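Local coordinates for protein pectate lyase (Bacillus subtilis, PDB 5AMV) that cleaves polygalacturonate, the backbone of pectin, by calcium-dependent elimination, leaving oligosaccharides with an unsaturated sugar at the non-reducing end, at residues 6-9 with 10-14. Sequence-based numbering, arbitrary orientation.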
loop_
_atom_site.group_PDB
_atom_site.type_symbol
_atom_site.label_atom_id
_atom_site.label_comp_id
_atom_site.label_asym_id
_atom_site.label_seq_id
_atom_site.Cartn_x
_atom_site.Cartn_y
_atom_site.Cartn_z
ATOM N N GLN A 6 12.123 13.065 14.460
ATOM C CA GLN A 6 13.075 12.370 13.602
ATOM C C GLN A 6 12.762 12.550 12.121
ATOM O O GLN A 6 11.607 12.746 11.727
ATOM C CB GLN A 6 13.150 10.896 13.981
ATOM C CG GLN A 6 13.994 10.656 15.223
ATOM C CD GLN A 6 13.839 9.264 15.759
ATOM O OE1 GLN A 6 13.475 8.340 15.032
ATOM N NE2 GLN A 6 14.093 9.103 17.047
ATOM N N THR A 7 13.809 12.537 11.306
ATOM C CA THR A 7 13.667 12.772 9.876
ATOM C C THR A 7 14.368 11.662 9.116
ATOM O O THR A 7 15.153 10.903 9.699
ATOM C CB THR A 7 14.255 14.116 9.454
ATOM O OG1 THR A 7 15.639 14.151 9.796
ATOM C CG2 THR A 7 13.509 15.321 10.130
ATOM N N LEU A 8 14.082 11.580 7.816
ATOM C CA LEU A 8 14.688 10.547 6.967
ATOM C C LEU A 8 16.167 10.876 6.768
ATOM O O LEU A 8 16.517 12.009 6.422
ATOM C CB LEU A 8 13.969 10.524 5.608
ATOM C CG LEU A 8 14.460 9.534 4.557
ATOM C CD1 LEU A 8 14.257 8.085 5.099
ATOM C CD2 LEU A 8 13.714 9.748 3.277
ATOM N N GLY A 9 17.021 9.874 6.939
ATOM C CA GLY A 9 18.479 10.105 6.819
ATOM C C GLY A 9 18.805 10.513 5.392
ATOM O O GLY A 9 18.116 10.119 4.450
ATOM N N SER A 10 19.883 11.281 5.231
ATOM C CA SER A 10 20.222 11.901 3.943
ATOM C C SER A 10 20.635 10.931 2.828
ATOM O O SER A 10 20.678 11.321 1.636
ATOM C CB SER A 10 21.340 12.940 4.157
ATOM O OG SER A 10 22.497 12.287 4.644
ATOM N N ASN A 11 20.937 9.678 3.178
ATOM C CA ASN A 11 21.267 8.641 2.196
ATOM C C ASN A 11 20.180 7.565 2.128
ATOM O O ASN A 11 20.348 6.537 1.439
ATOM C CB ASN A 11 22.608 7.975 2.551
ATOM C CG ASN A 11 22.526 7.095 3.793
ATOM O OD1 ASN A 11 21.633 7.245 4.619
ATOM N ND2 ASN A 11 23.483 6.180 3.938
ATOM N N ASP A 12 19.075 7.787 2.851
ATOM C CA ASP A 12 18.112 6.685 3.034
ATOM C C ASP A 12 17.044 6.607 1.935
ATOM O O ASP A 12 15.850 6.930 2.147
ATOM C CB ASP A 12 17.511 6.734 4.443
ATOM C CG ASP A 12 16.777 5.457 4.815
ATOM O OD1 ASP A 12 16.729 4.479 4.006
ATOM O OD2 ASP A 12 16.246 5.430 5.944
ATOM N N GLY A 13 17.491 6.186 0.750
ATOM C CA GLY A 13 16.583 5.921 -0.364
ATOM C C GLY A 13 16.084 7.154 -1.104
ATOM O O GLY A 13 16.467 8.296 -0.815
ATOM N N TRP A 14 15.202 6.913 -2.078
ATOM C CA TRP A 14 14.714 7.952 -2.941
ATOM C C TRP A 14 13.998 9.086 -2.163
ATOM O O TRP A 14 13.959 10.227 -2.617
ATOM C CB TRP A 14 13.781 7.357 -3.959
ATOM C CG TRP A 14 14.440 6.856 -5.264
ATOM C CD1 TRP A 14 14.257 5.634 -5.840
ATOM C CD2 TRP A 14 15.298 7.601 -6.164
ATOM N NE1 TRP A 14 14.952 5.551 -7.040
ATOM C CE2 TRP A 14 15.606 6.740 -7.257
ATOM C CE3 TRP A 14 15.856 8.899 -6.137
ATOM C CZ2 TRP A 14 16.426 7.147 -8.345
ATOM C CZ3 TRP A 14 16.653 9.315 -7.232
ATOM C CH2 TRP A 14 16.943 8.419 -8.306
HETATM O O HOH W 1 16.771 7.130 7.895
#
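D12 folds back on L8 and G9 across a tight reversal of the chain. The reversal is a type I beta turn from G9 to D12. It is closed by one backbone hydrogen bond, D12 N to G9 O, 3.0 Å long and fairly straight (160°). The donor sits well above the carbonyl plane.

The D12 side chain can be followed outward. CB lies 3.4 Å from G9 O and 3.6 Å from L8 CD1. CG lies 3.7 Å from the same methyl. CG is anti to the backbone N (chi1 -166°), which lays the carboxylate beside the L8 methyl. At the tip the two oxygens have different partners. OD2 touches L8 CD1 and accepts a short hydrogen bond, 2.6 Å, from a water. That water in turn accepts from G9 N at 2.9 Å, so it bridges the carboxylate and the backbone within the bend. OD1 is hydrogen-bonded to H269, outside the turn.

L8 is buried and crosses D12 at about a right angle. L8 CD1 also lies 3.5 Å from D12 O. CD2 is near D12 O too, at 3.7 Å. That carbonyl oxygen accepts from the hydroxyl of T236.

D12 is also the centre of an inverse gamma turn, closed by G13 N to N11 O, which overlaps the end of the beta turn. W14 N then bonds to the hydroxyl of T267. The bend belongs to the N-terminal loop before strand 32-35. It lies against residues of strands 235-245 and 266-274 of the parallel beta-helix, away from the calcium and glycan sites.

The contact is therefore part polar and part apolar. One carboxylate joins the water-bridged turn to the beta-helix, and the histidine would probably stabilise its negative charge.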